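Enoyl-CoA hydratase (PDB 2PPY) probably catalyses the reversible hydration of 2-enoyl-CoA thioesters in fatty acid beta-oxidation, as a six-chain member of the crotonase family. Local coordinates at residues Q9-F14 / L34-E39; A20-H25 / K54-M59; K28-D33 / S60-F65; D46-P51 / A98-V103; I105-G110 / E192-T197. One frame throughout, in Å; residues are numbered along the deposited sequence.

Contact 1: Q9-F14 / L34-E39; sequences QYLTVF and LEFYKE
One face of the Tyr10 ring lies on the first turn of helix 34-48, with Phe36 N 4.1 Å above the ring plane and over its centre, while the Glu39 carboxylate stands at the ring edge, in plane, its own plane turned 89° from that of the ring. Glu35 crosses the phenol end at about a right angle; its methylene CG meets Tyr10 CE2 at 3.3 Å, and its chain then bends away toward Lys38, where Lys38 NZ and Glu35 OE1 form a long, weak salt bridge, 3.4 Å. The Phe36 ring receives Tyr10 CB at its edge, 3.9 Å from Phe36 CD1. Leu11 CD1 approaches the same ring obliquely, 4.4 Å from Phe36 CE1, and Leu24 of the neighbouring strand also touches Phe36. Tyr10 and Leu11 thus bring the start of strand 11-16 against the helix that follows strand 19-24 in this crotonase fold. One hydrogen bond joins the segments, from Tyr10 N to Glu39 OE1 at 3.2 Å, bent to 137°. The position of Glu39 OE1 is uncertain. With Lys8 close by, this buried carboxylate beside a backbone N-H and an aromatic edge may still be charged.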
# COMPACT_ATOMS: atom_id res chain seq x y z
N GLN A 9 35.73 -0.96 -20.41
CA GLN A 9 35.46 -1.12 -21.84
C GLN A 9 34.06 -0.72 -22.28
O GLN A 9 33.87 -0.30 -23.42
CB GLN A 9 35.74 -2.56 -22.28
CG GLN A 9 35.16 -3.63 -21.37
CD GLN A 9 35.26 -5.02 -21.99
OE1 GLN A 9 36.14 -5.27 -22.82
NE2 GLN A 9 34.38 -5.92 -21.58
N TYR A 10 33.09 -0.82 -21.37
CA TYR A 10 31.71 -0.47 -21.70
C TYR A 10 31.36 0.95 -21.30
O TYR A 10 30.48 1.57 -21.89
CB TYR A 10 30.75 -1.42 -21.00
CG TYR A 10 30.81 -2.85 -21.48
CD1 TYR A 10 30.12 -3.25 -22.62
CD2 TYR A 10 31.53 -3.81 -20.77
CE1 TYR A 10 30.14 -4.58 -23.04
CE2 TYR A 10 31.56 -5.14 -21.19
CZ TYR A 10 30.86 -5.52 -22.32
OH TYR A 10 30.88 -6.83 -22.73
N LEU A 11 32.06 1.48 -20.30
CA LEU A 11 31.77 2.82 -19.83
C LEU A 11 32.96 3.44 -19.11
O LEU A 11 33.88 2.74 -18.70
CB LEU A 11 30.55 2.78 -18.90
CG LEU A 11 30.60 3.04 -17.38
CD1 LEU A 11 29.28 2.55 -16.78
CD2 LEU A 11 31.74 2.31 -16.70
N THR A 12 32.92 4.76 -18.96
CA THR A 12 33.97 5.50 -18.27
C THR A 12 33.34 6.46 -17.26
O THR A 12 32.34 7.11 -17.55
CB THR A 12 34.83 6.31 -19.27
OG1 THR A 12 35.52 5.41 -20.14
CG2 THR A 12 35.84 7.17 -18.53
N VAL A 13 33.94 6.54 -16.08
CA VAL A 13 33.44 7.43 -15.04
C VAL A 13 34.42 8.58 -14.82
O VAL A 13 35.62 8.35 -14.61
CB VAL A 13 33.25 6.68 -13.69
CG1 VAL A 13 32.75 7.65 -12.62
CG2 VAL A 13 32.27 5.54 -13.86
N PHE A 14 33.91 9.80 -14.87
CA PHE A 14 34.72 11.00 -14.66
C PHE A 14 34.21 11.68 -13.39
O PHE A 14 33.00 11.87 -13.24
CB PHE A 14 34.57 11.97 -15.84
CG PHE A 14 35.11 11.44 -17.14
CD1 PHE A 14 36.48 11.28 -17.33
CD2 PHE A 14 34.25 11.10 -18.17
CE1 PHE A 14 36.98 10.80 -18.54
CE2 PHE A 14 34.74 10.61 -19.39
CZ PHE A 14 36.11 10.46 -19.57
N LEU A 34 25.05 -8.44 -20.06
CA LEU A 34 25.18 -8.56 -18.62
C LEU A 34 26.41 -7.85 -18.09
O LEU A 34 26.36 -7.18 -17.07
CB LEU A 34 25.22 -10.04 -18.20
CG LEU A 34 25.41 -10.31 -16.69
CD1 LEU A 34 24.36 -9.54 -15.89
CD2 LEU A 34 25.31 -11.80 -16.41
N GLU A 35 27.53 -8.00 -18.80
CA GLU A 35 28.77 -7.37 -18.38
C GLU A 35 28.64 -5.85 -18.27
O GLU A 35 29.23 -5.24 -17.38
CB GLU A 35 29.89 -7.74 -19.36
CG GLU A 35 31.29 -7.40 -18.87
CD GLU A 35 31.62 -8.06 -17.54
OE1 GLU A 35 31.46 -9.30 -17.43
OE2 GLU A 35 32.04 -7.34 -16.61
N PHE A 36 27.86 -5.24 -19.16
CA PHE A 36 27.68 -3.80 -19.09
C PHE A 36 27.05 -3.42 -17.75
O PHE A 36 27.54 -2.53 -17.06
CB PHE A 36 26.76 -3.28 -20.19
CG PHE A 36 26.21 -1.90 -19.90
CD1 PHE A 36 27.05 -0.79 -19.88
CD2 PHE A 36 24.86 -1.73 -19.59
CE1 PHE A 36 26.57 0.47 -19.53
CE2 PHE A 36 24.37 -0.46 -19.25
CZ PHE A 36 25.22 0.64 -19.22
N TYR A 37 25.96 -4.09 -17.41
CA TYR A 37 25.26 -3.80 -16.16
C TYR A 37 26.11 -4.11 -14.94
O TYR A 37 25.95 -3.46 -13.90
CB TYR A 37 23.93 -4.55 -16.11
CG TYR A 37 22.77 -3.63 -16.43
CD1 TYR A 37 22.35 -2.67 -15.50
CD2 TYR A 37 22.12 -3.68 -17.66
CE1 TYR A 37 21.32 -1.77 -15.81
CE2 TYR A 37 21.09 -2.79 -17.98
CZ TYR A 37 20.69 -1.84 -17.04
OH TYR A 37 19.67 -0.97 -17.33
N LYS A 38 27.01 -5.07 -15.06
CA LYS A 38 27.88 -5.40 -13.94
C LYS A 38 28.81 -4.20 -13.71
O LYS A 38 29.13 -3.87 -12.57
CB LYS A 38 28.68 -6.67 -14.24
CG LYS A 38 27.80 -7.92 -14.28
CD LYS A 38 28.50 -9.13 -14.87
CE LYS A 38 29.66 -9.59 -14.01
NZ LYS A 38 30.28 -10.82 -14.59
N GLU A 39 29.21 -3.55 -14.80
CA GLU A 39 30.07 -2.38 -14.69
C GLU A 39 29.28 -1.16 -14.21
O GLU A 39 29.76 -0.38 -13.40
CB GLU A 39 30.73 -2.05 -16.04
CG GLU A 39 31.60 -3.17 -16.61
CD GLU A 39 32.57 -2.66 -17.67
OE1 GLU A 39 32.14 -1.89 -18.55
OE2 GLU A 39 33.76 -3.05 -17.63

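Contact 2: A20-H25 / K54-M59; sequences AEIHLH and KVVIVM
His23 CG and Glu21 CG both stand anti to their carbonyl carbons (chi1 -72° for His23), while Met59, a selenomethionine, holds CG in the crowded position between N and C (chi1 36°) and bends at chi3, laying its chain along His23. Strands 19-24 and 55-60 are the parallel neighbours of a beta-alpha-beta unit, connected through helix 34-48 and crossing at -18° over residues 20-24 and 55-59. Five backbone bonds join them, including Ile57 N to Ala20 O at 2.8 Å and Leu24 N to Met59 O at 2.9 Å. Ala20, Ile22 and Val56 face that helix; Ile22 CD1 meets Val56 CG1 at 3.7 Å. On the other face, Met59 CG sits over the centre of the imidazole in a CH-pi contact. His23 ND1 is bonded to Asp61 and NE2 to Glu21, two carboxylates that may favour a protonated ring; Arg198 pairs with Glu21 OE2. In the ring plane, His23 NE2 donates to Glu21 OE1 at 2.9 Å, meeting it from above the carboxylate plane.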
# COMPACT_ATOMS: atom_id res chain seq x y z
N ALA A 20 29.82 13.44 -11.08
CA ALA A 20 30.38 12.26 -11.72
C ALA A 20 29.63 12.06 -13.02
O ALA A 20 28.40 12.19 -13.06
CB ALA A 20 30.23 11.03 -10.83
N GLU A 21 30.35 11.77 -14.09
CA GLU A 21 29.71 11.55 -15.37
C GLU A 21 30.01 10.13 -15.80
O GLU A 21 31.17 9.72 -15.86
CB GLU A 21 30.23 12.51 -16.44
CG GLU A 21 30.16 13.98 -16.07
CD GLU A 21 30.36 14.88 -17.28
OE1 GLU A 21 31.06 14.46 -18.23
OE2 GLU A 21 29.83 16.01 -17.27
N ILE A 22 28.96 9.37 -16.07
CA ILE A 22 29.12 8.00 -16.51
C ILE A 22 28.89 8.01 -18.01
O ILE A 22 27.75 8.15 -18.48
CB ILE A 22 28.09 7.07 -15.84
CG1 ILE A 22 28.19 7.19 -14.31
CG2 ILE A 22 28.34 5.63 -16.27
CD1 ILE A 22 27.17 6.34 -13.55
N HIS A 23 29.98 7.91 -18.77
CA HIS A 23 29.87 7.91 -20.23
C HIS A 23 29.73 6.49 -20.74
O HIS A 23 30.51 5.61 -20.38
CB HIS A 23 31.10 8.57 -20.85
CG HIS A 23 31.15 10.05 -20.66
ND1 HIS A 23 31.04 10.94 -21.71
CD2 HIS A 23 31.30 10.80 -19.54
CE1 HIS A 23 31.12 12.18 -21.24
NE2 HIS A 23 31.27 12.12 -19.93
N LEU A 24 28.73 6.28 -21.59
CA LEU A 24 28.49 4.97 -22.16
C LEU A 24 29.11 4.86 -23.56
O LEU A 24 28.86 5.70 -24.42
CB LEU A 24 26.98 4.72 -22.25
CG LEU A 24 26.16 4.97 -20.97
CD1 LEU A 24 24.69 4.69 -21.25
CD2 LEU A 24 26.66 4.08 -19.85
N HIS A 25 29.92 3.83 -23.76
CA HIS A 25 30.56 3.59 -25.05
C HIS A 25 30.65 2.08 -25.27
O HIS A 25 31.72 1.49 -25.17
CB HIS A 25 31.97 4.22 -25.10
CG HIS A 25 32.83 3.90 -23.92
ND1 HIS A 25 33.14 4.83 -22.96
CD2 HIS A 25 33.46 2.75 -23.56
CE1 HIS A 25 33.93 4.27 -22.05
NE2 HIS A 25 34.13 3.01 -22.39
N LYS A 54 27.94 14.48 -5.44
CA LYS A 54 26.58 14.82 -5.07
C LYS A 54 25.62 14.70 -6.26
O LYS A 54 24.40 14.61 -6.08
CB LYS A 54 26.54 16.25 -4.52
CG LYS A 54 27.16 16.40 -3.11
CD LYS A 54 28.66 16.22 -3.11
CE LYS A 54 29.30 16.71 -1.80
NZ LYS A 54 28.93 15.91 -0.60
N VAL A 55 26.16 14.68 -7.47
CA VAL A 55 25.34 14.56 -8.66
C VAL A 55 25.97 13.62 -9.67
O VAL A 55 27.19 13.55 -9.81
CB VAL A 55 25.15 15.94 -9.35
CG1 VAL A 55 24.23 15.79 -10.56
CG2 VAL A 55 24.57 16.94 -8.36
N VAL A 56 25.13 12.87 -10.38
CA VAL A 56 25.63 11.95 -11.39
C VAL A 56 24.91 12.19 -12.71
O VAL A 56 23.68 12.21 -12.76
CB VAL A 56 25.42 10.48 -10.98
CG1 VAL A 56 25.92 9.56 -12.10
CG2 VAL A 56 26.15 10.19 -9.68
N ILE A 57 25.68 12.39 -13.77
CA ILE A 57 25.10 12.59 -15.08
C ILE A 57 25.43 11.37 -15.93
O ILE A 57 26.58 10.98 -16.06
CB ILE A 57 25.69 13.82 -15.82
CG1 ILE A 57 25.48 15.09 -15.00
CG2 ILE A 57 25.02 13.97 -17.17
CD1 ILE A 57 26.17 16.31 -15.61
N VAL A 58 24.40 10.75 -16.50
CA VAL A 58 24.64 9.60 -17.34
C VAL A 58 24.48 10.08 -18.78
O VAL A 58 23.43 10.60 -19.15
CB VAL A 58 23.64 8.47 -17.04
CG1 VAL A 58 23.94 7.26 -17.92
CG2 VAL A 58 23.73 8.10 -15.56
N MSE A 59 25.54 9.94 -19.57
CA MSE A 59 25.49 10.35 -20.97
C MSE A 59 26.13 9.31 -21.89
O MSE A 59 26.76 8.36 -21.42
CB MSE A 59 26.14 11.73 -21.17
CG MSE A 59 27.35 12.03 -20.30
SE MSE A 59 28.14 13.77 -20.74
CE MSE A 59 27.15 14.91 -19.55

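Contact 3: K28-D33 / S60-F65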
# COMPACT_ATOMS: atom_id res chain seq x y z
N LYS A 28 27.85 0.67 -31.57
CA LYS A 28 27.11 1.55 -32.47
C LYS A 28 25.80 2.10 -31.91
O LYS A 28 25.46 3.26 -32.15
CB LYS A 28 26.81 0.80 -33.77
CG LYS A 28 26.08 -0.53 -33.51
CD LYS A 28 25.88 -1.38 -34.78
CE LYS A 28 26.69 -0.92 -35.97
NZ LYS A 28 26.50 -1.85 -37.13
N SER A 29 25.07 1.28 -31.15
CA SER A 29 23.79 1.72 -30.59
C SER A 29 23.72 1.52 -29.08
O SER A 29 22.65 1.60 -28.47
CB SER A 29 22.63 0.97 -31.26
OG SER A 29 22.75 -0.42 -31.08
N ASN A 30 24.88 1.30 -28.46
CA ASN A 30 24.97 1.06 -27.03
C ASN A 30 24.03 -0.05 -26.57
O ASN A 30 23.41 0.06 -25.51
CB ASN A 30 24.70 2.33 -26.23
CG ASN A 30 25.93 3.21 -26.09
OD1 ASN A 30 27.04 2.71 -25.92
ND2 ASN A 30 25.73 4.52 -26.15
N SER A 31 23.91 -1.11 -27.37
CA SER A 31 23.09 -2.26 -26.99
C SER A 31 23.91 -3.01 -25.95
O SER A 31 25.02 -3.46 -26.23
CB SER A 31 22.83 -3.16 -28.20
OG SER A 31 21.96 -2.51 -29.11
N TYR A 32 23.35 -3.16 -24.75
CA TYR A 32 24.08 -3.79 -23.65
C TYR A 32 23.87 -5.27 -23.41
O TYR A 32 22.96 -5.89 -23.96
CB TYR A 32 23.76 -3.04 -22.36
CG TYR A 32 22.30 -3.07 -21.98
CD1 TYR A 32 21.44 -2.01 -22.30
CD2 TYR A 32 21.76 -4.18 -21.33
CE1 TYR A 32 20.08 -2.06 -21.97
CE2 TYR A 32 20.40 -4.24 -21.00
CZ TYR A 32 19.57 -3.18 -21.32
OH TYR A 32 18.24 -3.25 -21.01
N ASP A 33 24.73 -5.82 -22.55
CA ASP A 33 24.67 -7.22 -22.15
C ASP A 33 24.81 -7.26 -20.63
O ASP A 33 24.72 -6.22 -19.97
CB ASP A 33 25.81 -8.03 -22.79
CG ASP A 33 27.18 -7.42 -22.52
OD1 ASP A 33 27.34 -6.70 -21.52
OD2 ASP A 33 28.10 -7.68 -23.32
N SER A 60 25.96 9.50 -23.19
CA SER A 60 26.49 8.58 -24.18
C SER A 60 27.51 9.24 -25.10
O SER A 60 27.34 10.41 -25.48
CB SER A 60 25.34 8.02 -25.02
OG SER A 60 25.81 7.23 -26.10
N ASP A 61 28.55 8.50 -25.46
CA ASP A 61 29.58 9.02 -26.35
C ASP A 61 29.33 8.52 -27.76
O ASP A 61 30.12 8.76 -28.67
CB ASP A 61 30.98 8.57 -25.91
CG ASP A 61 31.38 9.13 -24.56
OD1 ASP A 61 31.03 10.29 -24.26
OD2 ASP A 61 32.06 8.41 -23.80
N VAL A 62 28.22 7.81 -27.95
CA VAL A 62 27.86 7.29 -29.26
C VAL A 62 26.99 8.31 -30.00
O VAL A 62 25.97 8.77 -29.48
CB VAL A 62 27.11 5.95 -29.14
CG1 VAL A 62 26.75 5.42 -30.52
CG2 VAL A 62 27.99 4.94 -28.41
N PRO A 63 27.39 8.67 -31.22
CA PRO A 63 26.72 9.63 -32.10
C PRO A 63 25.19 9.79 -32.04
O PRO A 63 24.69 10.75 -31.45
CB PRO A 63 27.21 9.22 -33.48
CG PRO A 63 28.63 8.87 -33.20
CD PRO A 63 28.51 8.03 -31.94
N LYS A 64 24.46 8.85 -32.63
CA LYS A 64 23.00 8.95 -32.69
C LYS A 64 22.19 8.20 -31.63
O LYS A 64 20.96 8.18 -31.69
CB LYS A 64 22.52 8.49 -34.07
CG LYS A 64 23.19 9.21 -35.23
CD LYS A 64 22.82 10.68 -35.27
CE LYS A 64 23.47 11.39 -36.45
NZ LYS A 64 23.07 12.83 -36.52
N PHE A 65 22.86 7.59 -30.66
CA PHE A 65 22.14 6.83 -29.64
C PHE A 65 22.59 7.09 -28.21
O PHE A 65 23.76 7.32 -27.94
CB PHE A 65 22.30 5.32 -29.85
CG PHE A 65 21.77 4.80 -31.15
CD1 PHE A 65 22.35 5.17 -32.36
CD2 PHE A 65 20.73 3.88 -31.16
CE1 PHE A 65 21.91 4.62 -33.56
CE2 PHE A 65 20.27 3.33 -32.36
CZ PHE A 65 20.87 3.70 -33.56
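An ST turn shapes the inner side of this loop-to-loop contact: Ser60 OG, anti to its backbone N, accepts from Val62 N at 3.1 Å and donates to Phe65 O at 2.8 Å, in the carbonyl plane. The two loops follow strands 19-24 and 55-60, parallel neighbours of the crotonase fold, and meet beyond the carboxyl ends of those strands. The tight part gathers round buried Asn30, whose backbone has turned into the left-handed region (phi 52°, psi 40°). Its amide reaches Val62 tip to tip, with ND2 3.2 Å from Val62 CG2, and the same nitrogen lies 2.7 Å from Ser60 OG. Outside the two loops, Asn30 OD1 accepts from Ile26 N and ND2 donates to Phe66 O, so both ends of the amide are held and its rotation is fixed. The carbonyl of Lys28 belongs to this close packing too, its O 3.0 Å from Val62 CG1 and beside the Phe65 ring. The loose side is the exposed Lys28 side chain, whose CB leads away from the other loop. Between the two regions lies the partly exposed Phe65, whose ring also meets His111 edge-to-face. Ser29 OG and Ser31 OG are hydrogen-bonded to each other, and Ser29 CB lies over one Phe65 face, 3.7 Å from the ring centroid and displaced toward the rim on the CD2-CE2 side.

Contact 4: D46-P51 / A98-V103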
# COMPACT_ATOMS: atom_id res chain seq x y z
N ASP A 46 30.56 2.42 -6.37
CA ASP A 46 31.73 3.27 -6.20
C ASP A 46 31.33 4.70 -5.86
O ASP A 46 31.82 5.27 -4.89
CB ASP A 46 32.57 3.30 -7.48
CG ASP A 46 33.72 4.28 -7.38
OD1 ASP A 46 34.68 3.99 -6.63
OD2 ASP A 46 33.68 5.34 -8.04
N ILE A 47 30.44 5.26 -6.67
CA ILE A 47 29.98 6.62 -6.46
C ILE A 47 29.29 6.81 -5.12
O ILE A 47 29.45 7.86 -4.48
CB ILE A 47 29.04 7.06 -7.61
CG1 ILE A 47 29.83 7.08 -8.93
CG2 ILE A 47 28.45 8.43 -7.32
CD1 ILE A 47 29.00 7.33 -10.16
N ARG A 48 28.54 5.80 -4.68
CA ARG A 48 27.84 5.86 -3.39
C ARG A 48 28.84 6.04 -2.25
O ARG A 48 28.63 6.84 -1.35
CB ARG A 48 27.06 4.58 -3.13
CG ARG A 48 25.68 4.48 -3.75
CD ARG A 48 25.11 3.10 -3.44
NE ARG A 48 23.70 2.95 -3.77
CZ ARG A 48 22.98 1.88 -3.43
NH1 ARG A 48 23.55 0.88 -2.77
NH2 ARG A 48 21.70 1.81 -3.75
N PHE A 49 29.91 5.26 -2.29
CA PHE A 49 30.92 5.31 -1.24
C PHE A 49 31.88 6.49 -1.38
O PHE A 49 32.87 6.58 -0.66
CB PHE A 49 31.70 3.99 -1.20
CG PHE A 49 30.99 2.89 -0.47
CD1 PHE A 49 31.22 2.68 0.89
CD2 PHE A 49 30.07 2.07 -1.12
CE1 PHE A 49 30.56 1.67 1.59
CE2 PHE A 49 29.40 1.06 -0.44
CZ PHE A 49 29.65 0.86 0.92
N ASP A 50 31.58 7.38 -2.32
CA ASP A 50 32.41 8.56 -2.54
C ASP A 50 31.63 9.79 -2.08
O ASP A 50 30.86 10.36 -2.85
CB ASP A 50 32.77 8.70 -4.02
CG ASP A 50 33.80 9.79 -4.27
OD1 ASP A 50 33.94 10.69 -3.42
OD2 ASP A 50 34.45 9.75 -5.34
N PRO A 51 31.83 10.23 -0.83
CA PRO A 51 31.18 11.38 -0.19
C PRO A 51 31.21 12.69 -0.97
O PRO A 51 30.32 13.53 -0.82
CB PRO A 51 31.93 11.51 1.13
CG PRO A 51 32.39 10.13 1.41
CD PRO A 51 32.87 9.67 0.06
N ALA A 98 17.41 5.17 -7.05
CA ALA A 98 16.45 5.86 -6.20
C ALA A 98 16.89 5.85 -4.73
O ALA A 98 16.47 6.70 -3.95
CB ALA A 98 15.08 5.22 -6.34
N ARG A 99 17.72 4.88 -4.36
CA ARG A 99 18.20 4.77 -2.99
C ARG A 99 19.52 5.50 -2.75
O ARG A 99 19.95 5.64 -1.60
CB ARG A 99 18.36 3.30 -2.60
CG ARG A 99 17.13 2.45 -2.85
CD ARG A 99 17.29 1.04 -2.29
NE ARG A 99 16.23 0.16 -2.77
CZ ARG A 99 16.42 -0.86 -3.60
NH1 ARG A 99 17.64 -1.15 -4.04
NH2 ARG A 99 15.39 -1.59 -4.00
N SER A 100 20.16 5.95 -3.83
CA SER A 100 21.45 6.64 -3.73
C SER A 100 21.36 8.11 -3.32
O SER A 100 20.41 8.81 -3.65
CB SER A 100 22.20 6.54 -5.07
OG SER A 100 22.43 5.19 -5.42
N PRO A 101 22.38 8.61 -2.59
CA PRO A 101 22.40 10.00 -2.14
C PRO A 101 22.49 11.00 -3.28
O PRO A 101 21.95 12.11 -3.18
CB PRO A 101 23.64 10.07 -1.25
CG PRO A 101 23.88 8.65 -0.84
CD PRO A 101 23.57 7.89 -2.10
N GLN A 102 23.17 10.62 -4.36
CA GLN A 102 23.35 11.50 -5.51
C GLN A 102 22.11 11.62 -6.38
O GLN A 102 21.33 10.68 -6.48
CB GLN A 102 24.48 11.01 -6.44
CG GLN A 102 25.87 10.97 -5.86
CD GLN A 102 26.11 9.77 -4.98
OE1 GLN A 102 25.45 8.73 -5.13
NE2 GLN A 102 27.06 9.88 -4.06
N VAL A 103 21.96 12.77 -7.02
CA VAL A 103 20.86 13.00 -7.93
C VAL A 103 21.34 12.47 -9.28
O VAL A 103 22.39 12.89 -9.79
CB VAL A 103 20.53 14.51 -8.06
CG1 VAL A 103 19.56 14.75 -9.20
CG2 VAL A 103 19.94 15.01 -6.75
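At the C-terminal ends of helices 34-48 and 80-99 of the crotonase fold, Arg48 leaves the first helix with CG anti to its carbonyl carbon (chi1 -84°) and runs extended to NE. Beyond CB, CG passes 3.7 Å from Ser100 OG and 4.3 Å from Pro101 CD. CD continues past the same hydroxyl, and NE donates to Ser100 OG at 3.1 Å, almost straight (175°) and within the guanidinium plane. At the tip Arg48 NH2 lies 3.8 Å from Arg99 CB and bonds to Lys96 O, to which Ser100 OG is also hydrogen-bonded; NH1 forms a salt bridge with Glu92 of a second subunit. Arg99 runs alongside, its guanidinium 68° from that of Arg48, its NH1 paired with the same Glu92, whose carboxylate probably offsets the two like charges, and its NH2 hydrogen-bonded to Asn228 of a third subunit. On the side of Ile47, Gln102 bends at chi2 and donates through NE2 to Ile53 O. Its amide carbon CD rests against Ile47 CG2 at 3.6 Å.

Contact 5: I105-G110 / E192-T197; sequences IACLEG and ETRERT
Thr193 O is gripped by two bonds, from Thr197 N at 2.9 Å and from Thr197 OG1 at 2.7 Å. Arg194 NE donates to Glu109 OE1 at 2.8 Å, nearly straight at 171°, along the syn lone pair and within the guanidinium plane, completing a salt bridge. The second oxygen, Glu109 OE2, takes a water at 2.6 Å, and that water accepts from Arg194 N. One arginine thus holds both carboxylate oxygens, directly through NE and, by way of the water, through its backbone N, which would favour a charged Glu109. Arg194 NH2 turns to Asp61, so its charge has two acidic partners. Beneath the bridge, Thr193 CG2 fits between Glu109 CG and Cys107 SG, 3.7 Å from each, and Thr197 CG2 slides past Ile105 CG2 at 4.1 Å. Residues 193-197 run nearly antiparallel to 105-108, axes 9.0 Å apart at 160°; helix 193-205 lies over the sheet face carrying Ile57 and Met59, with Phe127 and Phe188 of the further strands beside Thr197.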
# COMPACT_ATOMS: atom_id res chain seq x y z
N ILE A 105 20.94 12.17 -13.25
CA ILE A 105 20.35 12.85 -14.40
C ILE A 105 20.74 12.12 -15.68
O ILE A 105 21.92 11.85 -15.91
CB ILE A 105 20.86 14.30 -14.52
CG1 ILE A 105 20.64 15.05 -13.20
CG2 ILE A 105 20.12 15.03 -15.65
CD1 ILE A 105 21.22 16.44 -13.20
N ALA A 106 19.75 11.79 -16.50
CA ALA A 106 20.00 11.12 -17.76
C ALA A 106 20.13 12.20 -18.83
O ALA A 106 19.18 12.94 -19.10
CB ALA A 106 18.85 10.20 -18.10
N CYS A 107 21.31 12.30 -19.44
CA CYS A 107 21.54 13.29 -20.48
C CYS A 107 21.28 12.61 -21.82
O CYS A 107 22.14 11.92 -22.35
CB CYS A 107 22.98 13.81 -20.43
SG CYS A 107 23.31 15.18 -21.57
N LEU A 108 20.08 12.82 -22.36
CA LEU A 108 19.70 12.18 -23.61
C LEU A 108 20.02 13.01 -24.86
O LEU A 108 19.38 14.04 -25.11
CB LEU A 108 18.21 11.83 -23.56
CG LEU A 108 17.80 11.06 -22.29
CD1 LEU A 108 16.28 10.86 -22.29
CD2 LEU A 108 18.52 9.71 -22.23
N GLU A 109 21.00 12.56 -25.63
CA GLU A 109 21.41 13.26 -26.84
C GLU A 109 21.12 12.47 -28.10
O GLU A 109 21.30 12.96 -29.21
CB GLU A 109 22.90 13.60 -26.78
CG GLU A 109 23.25 14.69 -25.79
CD GLU A 109 24.75 14.88 -25.66
OE1 GLU A 109 25.41 14.01 -25.07
OE2 GLU A 109 25.26 15.91 -26.15
N GLY A 110 20.66 11.23 -27.93
CA GLY A 110 20.34 10.40 -29.08
C GLY A 110 19.15 9.50 -28.81
O GLY A 110 18.46 9.67 -27.81
N GLU A 192 23.59 22.23 -27.21
CA GLU A 192 23.78 22.79 -25.87
C GLU A 192 23.32 21.83 -24.77
O GLU A 192 23.37 22.16 -23.59
CB GLU A 192 22.99 24.09 -25.75
CG GLU A 192 23.38 25.15 -26.77
CD GLU A 192 22.35 26.26 -26.88
OE1 GLU A 192 21.97 26.83 -25.83
OE2 GLU A 192 21.92 26.55 -28.01
N THR A 193 22.89 20.64 -25.17
CA THR A 193 22.38 19.66 -24.21
C THR A 193 23.35 19.31 -23.08
O THR A 193 22.98 19.40 -21.91
CB THR A 193 21.96 18.37 -24.94
OG1 THR A 193 20.95 18.69 -25.90
CG2 THR A 193 21.39 17.35 -23.95
N ARG A 194 24.57 18.93 -23.43
CA ARG A 194 25.56 18.58 -22.42
C ARG A 194 25.91 19.80 -21.57
O ARG A 194 26.05 19.71 -20.35
CB ARG A 194 26.84 18.06 -23.07
CG ARG A 194 26.72 16.69 -23.68
CD ARG A 194 28.08 16.07 -23.86
NE ARG A 194 27.98 14.70 -24.36
CZ ARG A 194 29.01 13.86 -24.42
NH1 ARG A 194 30.21 14.25 -24.01
NH2 ARG A 194 28.83 12.63 -24.88
N GLU A 195 26.04 20.93 -22.24
CA GLU A 195 26.37 22.19 -21.60
C GLU A 195 25.33 22.56 -20.54
O GLU A 195 25.67 22.78 -19.38
CB GLU A 195 26.45 23.30 -22.65
CG GLU A 195 26.98 24.63 -22.13
CD GLU A 195 26.85 25.74 -23.15
OE1 GLU A 195 26.68 25.43 -24.35
OE2 GLU A 195 26.93 26.92 -22.76
N ARG A 196 24.07 22.63 -20.94
CA ARG A 196 23.01 23.00 -20.02
C ARG A 196 22.75 21.95 -18.94
O ARG A 196 22.36 22.28 -17.83
CB ARG A 196 21.74 23.32 -20.81
CG ARG A 196 21.96 24.45 -21.82
CD ARG A 196 20.66 24.96 -22.42
NE ARG A 196 19.76 25.46 -21.39
CZ ARG A 196 18.56 25.97 -21.64
NH1 ARG A 196 18.12 26.06 -22.89
NH2 ARG A 196 17.80 26.39 -20.63
N THR A 197 22.97 20.67 -19.26
CA THR A 197 22.79 19.61 -18.27
C THR A 197 23.86 19.80 -17.19
O THR A 197 23.56 19.75 -16.00
CB THR A 197 22.96 18.21 -18.90
OG1 THR A 197 21.92 17.98 -19.85
CG2 THR A 197 22.89 17.13 -17.82
O HOH W 1 25.10 18.52 -26.40

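Contacts 1, 2 and 5 use strands of one mixed sheet, in which 11-16, 19-24, 55-60 and 103-108 are successive neighbours. Contact 2 is central, its centre about 9 Å from that of the chain. Helix 34-48 lies against one face and supplies contact 1 at its start and contact 4 at its end, their centres about 17 Å apart; helix 193-205 lies against the other in contact 5, about 10 Å from contact 2, centre to centre. Contact 3 joins loops beyond the strand ends, and its Asp61 connects His23 of contact 2 with Arg194 of contact 5. Contacts 1 to 3 interleave along the chain, whereas contact 5 follows them all. Contact 4 extends the fold into the six-chain assembly.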